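Local coordinates for CoA-binding domain-containing protein (Thermus thermophilus, PDB 1IUK), which probably binds coenzyme A through a Rossmann-like domain, although its precise biological function is not established, at residues A62-L65 with D66-E69; F77-P80 with S81-M84; D85-P88 with E89-L93. All coordinates share one frame; numbering follows the deposited sequence.

Overall arrangement
The three interactions are local turns and helix segments in one Rossmann-like domain, built round a parallel sheet of five strands. They follow one another along the chain: interaction 1 lies in the loop between strands 58-59 and 73-76, interaction 2 follows strand 73-76 into the short helix 80-83, and interaction 3 lies on helix 87-93 and the residues leading into it. Interactions 1 and 2 lie about 18 Å apart between centres, about 8 Å between nearest atoms. Interaction 3 lies about 11 Å from interaction 1 and 12 Å from interaction 2, centre to centre, and touches both. Glu89 reaches the turn of interaction 1 and His86 meets Arg78, so residues 86-89 join the two.

Interaction 1: residues A62-L65 with D66-E69; sequences ASLL and DLKE
Asp66 OD1 is gripped by a backbone amide and a water: Ser63 N donates to it over 3.2 Å, and water 1 donates to Asp66 OD1 over 3.0 Å. The motif is a short 3-10 turn entered through an ST turn, in the loop that leads to strand 73-76 of the Rossmann-like sheet. The amide reaches OD1 on the anti side and 33° out of the carboxylate plane, a slanted bond. CG of Asp66 stands beside its own backbone N (chi1 -77°), which turns the carboxylate back over the start of the turn. Water 1 also accepts from Ala62 N at 2.8 Å, joining the same oxygen to the residue before Ser63.

The backbone closes the turn with two i to i+3 bonds. Asp66 N meets Ser63 O at 2.8 Å, and Leu67 N meets Leu64 O in the same way. Ser63 is thus held through both its amide and its carbonyl by Asp66. With an alanine in place of Asp66, Ser63 N and water 1 would probably be left without their carboxylate partner, and the entry to the turn would be less firmly fixed.

Ser63 OG accepts from Leu65 N at 2.9 Å, the bond that defines the ST turn; the hydroxyl also makes a weak hydrogen bond with Glu89, whose carboxylate takes a firmer one from Leu64 N. On the inner side, Leu64 packs on Val90 and Leu93 of helix 87-93, and Leu67 on Leu44 and Val46 of strand 42-46. These two leucines touch loosely, Leu64 CD2 lying 4.3 Å from Leu67 CD1, while Leu67 CB rests 3.3 Å from Leu64 O.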
loop_
_atom_site.group_PDB
_atom_site.type_symbol
_atom_site.label_atom_id
_atom_site.label_comp_id
_atom_site.label_asym_id
_atom_site.label_seq_id
_atom_site.Cartn_x
_atom_site.Cartn_y
_atom_site.Cartn_z
ATOM N N ALA A 62 9.030 3.206 11.047
ATOM C CA ALA A 62 8.084 4.255 11.387
ATOM C C ALA A 62 7.664 5.154 10.233
ATOM O O ALA A 62 6.524 5.617 10.205
ATOM C CB ALA A 62 8.634 5.099 12.524
ATOM N N SER A 63 8.569 5.393 9.280
ATOM C CA SER A 63 8.275 6.274 8.153
ATOM C C SER A 63 8.612 5.678 6.805
ATOM O O SER A 63 9.545 4.890 6.680
ATOM C CB SER A 63 9.050 7.581 8.298
ATOM O OG SER A 63 9.437 8.090 7.027
ATOM N N LEU A 64 7.866 6.092 5.791
ATOM C CA LEU A 64 8.084 5.611 4.438
ATOM C C LEU A 64 9.510 5.890 3.997
ATOM O O LEU A 64 10.099 5.112 3.260
ATOM C CB LEU A 64 7.104 6.281 3.475
ATOM C CG LEU A 64 5.638 5.845 3.537
ATOM C CD1 LEU A 64 4.826 6.677 2.562
ATOM C CD2 LEU A 64 5.520 4.348 3.210
ATOM N N LEU A 65 10.065 7.001 4.460
ATOM C CA LEU A 65 11.422 7.382 4.089
ATOM C C LEU A 65 12.472 6.482 4.722
ATOM O O LEU A 65 13.649 6.568 4.386
ATOM C CB LEU A 65 11.684 8.840 4.475
ATOM C CG LEU A 65 10.764 9.915 3.877
ATOM C CD1 LEU A 65 10.549 9.657 2.400
ATOM C CD2 LEU A 65 9.435 9.918 4.624
ATOM N N ASP A 66 12.052 5.617 5.642
ATOM C CA ASP A 66 12.987 4.694 6.280
ATOM C C ASP A 66 13.192 3.460 5.395
ATOM O O ASP A 66 14.126 2.692 5.601
ATOM C CB ASP A 66 12.460 4.238 7.641
ATOM C CG ASP A 66 12.634 5.281 8.731
ATOM O OD1 ASP A 66 11.734 5.360 9.596
ATOM O OD2 ASP A 66 13.660 6.006 8.734
ATOM N N LEU A 67 12.313 3.266 4.415
ATOM C CA LEU A 67 12.418 2.118 3.522
ATOM C C LEU A 67 13.711 2.253 2.745
ATOM O O LEU A 67 14.082 3.349 2.315
ATOM C CB LEU A 67 11.218 2.061 2.567
ATOM C CG LEU A 67 9.887 1.665 3.229
ATOM C CD1 LEU A 67 8.742 1.611 2.215
ATOM C CD2 LEU A 67 10.075 0.320 3.895
ATOM N N LYS A 68 14.397 1.135 2.555
ATOM C CA LYS A 68 15.674 1.155 1.863
ATOM C C LYS A 68 15.632 0.643 0.420
ATOM O O LYS A 68 16.664 0.259 -0.135
ATOM C CB LYS A 68 16.710 0.364 2.685
ATOM C CG LYS A 68 17.130 1.042 4.001
ATOM C CD LYS A 68 17.622 2.482 3.763
ATOM C CE LYS A 68 18.342 3.058 4.986
ATOM N NZ LYS A 68 17.872 4.434 5.342
ATOM N N GLU A 69 14.449 0.651 -0.190
ATOM C CA GLU A 69 14.310 0.199 -1.571
ATOM C C GLU A 69 13.058 0.777 -2.227
ATOM O O GLU A 69 12.117 1.167 -1.542
ATOM C CB GLU A 69 14.287 -1.330 -1.624
ATOM C CG GLU A 69 12.943 -1.961 -1.316
ATOM C CD GLU A 69 12.923 -3.445 -1.619
ATOM O OE1 GLU A 69 13.041 -3.822 -2.807
ATOM O OE2 GLU A 69 12.789 -4.236 -0.666
HETATM O O HOH W 1 11.774 3.243 11.666
#

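Interaction 2: residues F77-P80 with S81-M84; sequences FRPP and SALM
Arg78 lays one face of its guanidinium group over the methyl of Ala82, with NH1 the nearest atom, 3.6 Å from Ala82 CB. CZ and NH2 follow a little farther off, so the methyl is covered by the flat group rather than by a single nitrogen. The arginine chain is bent twice, at chi2 (-107°) and chi3 (36°), and these bends fold the guanidinium back along the turn instead of letting it extend. NH1 is also hydrogen-bonded to His86 NE2, which fixes the outer end of the chain. Ala82 CB also comes near Pro79 CG, a looser apolar contact.

This is the turn that leaves strand 73-76, the central strand of the five-stranded Rossmann-like sheet, and enters the short, weakly bonded helix 80-83. Ala82 N donates to Pro79 O at 3.0 Å, and Leu83 N reaches Pro80 O in a weak bond of 3.3 Å. Water 2 donates to Pro80 O and accepts from Met84 N, bridging one more residue along the chain.

Leu83 has CG beside its backbone N (chi1 -61°), which brings the branch point back over the turn, with CG 3.4 Å from Pro79 O. From there the two methyls part: CD2 turns to Arg78 O, 3.5 Å away, and CD1 rests against Pro80 CA at 3.8 Å. Beyond the turn the same leucine packs on Phe109 of helix 107-115.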
loop_
_atom_site.group_PDB
_atom_site.type_symbol
_atom_site.label_atom_id
_atom_site.label_comp_id
_atom_site.label_asym_id
_atom_site.label_seq_id
_atom_site.Cartn_x
_atom_site.Cartn_y
_atom_site.Cartn_z
ATOM N N PHE A 77 -3.605 1.794 4.414
ATOM C CA PHE A 77 -4.680 1.425 5.323
ATOM C C PHE A 77 -5.008 2.566 6.294
ATOM O O PHE A 77 -5.943 2.449 7.092
ATOM C CB PHE A 77 -4.292 0.167 6.113
ATOM C CG PHE A 77 -4.336 -1.106 5.297
ATOM C CD1 PHE A 77 -5.506 -1.868 5.225
ATOM C CD2 PHE A 77 -3.213 -1.535 4.598
ATOM C CE1 PHE A 77 -5.549 -3.045 4.462
ATOM C CE2 PHE A 77 -3.248 -2.709 3.832
ATOM C CZ PHE A 77 -4.422 -3.463 3.769
ATOM N N ARG A 78 -4.247 3.664 6.238
ATOM C CA ARG A 78 -4.504 4.798 7.142
ATOM C C ARG A 78 -5.777 5.524 6.715
ATOM O O ARG A 78 -6.036 5.682 5.525
ATOM C CB ARG A 78 -3.302 5.733 7.173
ATOM C CG ARG A 78 -1.994 4.993 7.454
ATOM C CD ARG A 78 -1.455 5.230 8.854
ATOM N NE ARG A 78 -2.506 5.349 9.851
ATOM C CZ ARG A 78 -2.655 6.395 10.662
ATOM N NH1 ARG A 78 -1.820 7.426 10.601
ATOM N NH2 ARG A 78 -3.645 6.410 11.543
ATOM N N PRO A 79 -6.601 5.961 7.691
ATOM C CA PRO A 79 -7.872 6.658 7.444
ATOM C C PRO A 79 -7.711 7.982 6.748
ATOM O O PRO A 79 -6.648 8.574 6.820
ATOM C CB PRO A 79 -8.496 6.804 8.833
ATOM C CG PRO A 79 -7.371 6.669 9.778
ATOM C CD PRO A 79 -6.316 5.823 9.129
ATOM N N PRO A 80 -8.776 8.471 6.074
ATOM C CA PRO A 80 -8.739 9.749 5.346
ATOM C C PRO A 80 -8.281 10.949 6.174
ATOM O O PRO A 80 -7.574 11.820 5.670
ATOM C CB PRO A 80 -10.168 9.911 4.826
ATOM C CG PRO A 80 -10.700 8.523 4.774
ATOM C CD PRO A 80 -10.105 7.845 5.973
ATOM N N SER A 81 -8.671 10.988 7.443
ATOM C CA SER A 81 -8.289 12.092 8.319
ATOM C C SER A 81 -6.804 12.082 8.712
ATOM O O SER A 81 -6.344 12.953 9.448
ATOM C CB SER A 81 -9.163 12.082 9.582
ATOM O OG SER A 81 -9.047 10.860 10.298
ATOM N N ALA A 82 -6.048 11.105 8.217
ATOM C CA ALA A 82 -4.624 11.013 8.543
ATOM C C ALA A 82 -3.754 11.104 7.290
ATOM O O ALA A 82 -2.535 11.211 7.366
ATOM C CB ALA A 82 -4.340 9.678 9.267
ATOM N N LEU A 83 -4.390 11.073 6.134
ATOM C CA LEU A 83 -3.651 11.065 4.887
ATOM C C LEU A 83 -2.856 12.317 4.558
ATOM O O LEU A 83 -1.711 12.218 4.131
ATOM C CB LEU A 83 -4.602 10.719 3.734
ATOM C CG LEU A 83 -5.279 9.336 3.824
ATOM C CD1 LEU A 83 -6.154 9.104 2.602
ATOM C CD2 LEU A 83 -4.220 8.252 3.931
ATOM N N MET A 84 -3.442 13.492 4.758
ATOM C CA MET A 84 -2.726 14.726 4.436
ATOM C C MET A 84 -1.399 14.876 5.183
ATOM O O MET A 84 -0.430 15.382 4.630
ATOM C CB MET A 84 -3.625 15.932 4.684
ATOM C CG MET A 84 -4.655 16.171 3.582
ATOM S SD MET A 84 -4.049 16.050 1.858
ATOM C CE MET A 84 -3.192 17.578 1.646
HETATM O O HOH W 2 -5.757 13.930 6.137
#

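Interaction 3: residues D85-P88 with E89-L93; sequences DHLP and EVLAL
The backbone is bonded i to i+4 from His86 to Ala92, within helix 87-93 of the Rossmann-like domain and the residue before it. Val90 N donates to His86 O at 3.0 Å, Leu91 N to Leu87 O at 2.8 Å, and Ala92 N to Pro88 O.

Across the same turn the side chains of His86 and Glu89 run alongside each other in the same direction. His86 ND1 donates to Glu89 OE2 at 2.6 Å, a short His-carboxylate hydrogen bond that meets the oxygen on its anti side and is tilted out of both planes. The carboxylate lies at the ring edge, its plane 15° from that of the ring. Glu89 CG is placed between its backbone N and carbonyl carbon (chi1 66°); the extended chain beyond it then leads OE2 back to the histidine, with CG passing 3.0 Å from His86 O. Val90 CG2 covers that same carbonyl oxygen.

On the helix flank that faces helix 107-115, Leu87 and Leu91 cross at a slant, and Leu87 CD2 presses on Leu91 CD1 at 3.4 Å, a close-packed pair of methyls.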
loop_
_atom_site.group_PDB
_atom_site.type_symbol
_atom_site.label_atom_id
_atom_site.label_comp_id
_atom_site.label_asym_id
_atom_site.label_seq_id
_atom_site.Cartn_x
_atom_site.Cartn_y
_atom_site.Cartn_z
ATOM N N ASP A 85 -1.331 14.418 6.426
ATOM C CA ASP A 85 -0.085 14.525 7.185
ATOM C C ASP A 85 0.967 13.547 6.672
ATOM O O ASP A 85 2.137 13.623 7.055
ATOM C CB ASP A 85 -0.338 14.265 8.670
ATOM C CG ASP A 85 -1.200 15.343 9.310
ATOM O OD1 ASP A 85 -1.179 16.496 8.822
ATOM O OD2 ASP A 85 -1.902 15.040 10.299
ATOM N N HIS A 86 0.548 12.619 5.814
ATOM C CA HIS A 86 1.472 11.629 5.256
ATOM C C HIS A 86 1.916 12.067 3.853
ATOM O O HIS A 86 2.930 11.595 3.342
ATOM C CB HIS A 86 0.793 10.241 5.130
ATOM C CG HIS A 86 0.714 9.457 6.410
ATOM N ND1 HIS A 86 1.820 8.897 7.015
ATOM C CD2 HIS A 86 -0.351 9.082 7.161
ATOM C CE1 HIS A 86 1.439 8.212 8.080
ATOM N NE2 HIS A 86 0.126 8.308 8.192
ATOM N N LEU A 87 1.145 12.962 3.240
ATOM C CA LEU A 87 1.433 13.423 1.886
ATOM C C LEU A 87 2.895 13.717 1.598
ATOM O O LEU A 87 3.421 13.290 0.573
ATOM C CB LEU A 87 0.587 14.647 1.533
ATOM C CG LEU A 87 -0.219 14.571 0.227
ATOM C CD1 LEU A 87 -0.661 15.964 -0.184
ATOM C CD2 LEU A 87 0.597 13.926 -0.879
ATOM N N PRO A 88 3.568 14.475 2.474
ATOM C CA PRO A 88 4.985 14.785 2.243
ATOM C C PRO A 88 5.873 13.552 2.073
ATOM O O PRO A 88 6.679 13.487 1.140
ATOM C CB PRO A 88 5.382 15.603 3.469
ATOM C CG PRO A 88 4.105 16.165 3.978
ATOM C CD PRO A 88 3.050 15.140 3.683
ATOM N N GLU A 89 5.741 12.581 2.977
ATOM C CA GLU A 89 6.551 11.365 2.880
ATOM C C GLU A 89 6.119 10.487 1.691
ATOM O O GLU A 89 6.930 9.756 1.120
ATOM C CB GLU A 89 6.486 10.574 4.191
ATOM C CG GLU A 89 5.126 10.001 4.522
ATOM C CD GLU A 89 5.192 8.882 5.561
ATOM O OE1 GLU A 89 6.310 8.493 5.968
ATOM O OE2 GLU A 89 4.122 8.388 5.972
ATOM N N VAL A 90 4.844 10.570 1.322
ATOM C CA VAL A 90 4.332 9.798 0.189
ATOM C C VAL A 90 4.944 10.359 -1.096
ATOM O O VAL A 90 5.533 9.628 -1.892
ATOM C CB VAL A 90 2.772 9.869 0.110
ATOM C CG1 VAL A 90 2.278 9.355 -1.237
ATOM C CG2 VAL A 90 2.154 9.032 1.239
ATOM N N LEU A 91 4.820 11.668 -1.284
ATOM C CA LEU A 91 5.376 12.312 -2.468
ATOM C C LEU A 91 6.887 12.130 -2.550
ATOM O O LEU A 91 7.437 11.997 -3.636
ATOM C CB LEU A 91 5.011 13.793 -2.464
ATOM C CG LEU A 91 3.513 14.059 -2.674
ATOM C CD1 LEU A 91 3.220 15.522 -2.394
ATOM C CD2 LEU A 91 3.101 13.692 -4.095
ATOM N N ALA A 92 7.558 12.099 -1.401
ATOM C CA ALA A 92 9.010 11.925 -1.364
ATOM C C ALA A 92 9.441 10.522 -1.780
ATOM O O ALA A 92 10.427 10.344 -2.499
ATOM C CB ALA A 92 9.526 12.219 0.027
ATOM N N LEU A 93 8.702 9.522 -1.307
ATOM C CA LEU A 93 9.004 8.138 -1.634
ATOM C C LEU A 93 8.712 7.872 -3.105
ATOM O O LEU A 93 9.415 7.087 -3.755
ATOM C CB LEU A 93 8.152 7.200 -0.771
ATOM C CG LEU A 93 8.121 5.710 -1.143
ATOM C CD1 LEU A 93 9.277 4.994 -0.459
ATOM C CD2 LEU A 93 6.785 5.104 -0.720
HETATM O O HOH W 3 4.391 12.907 6.132
#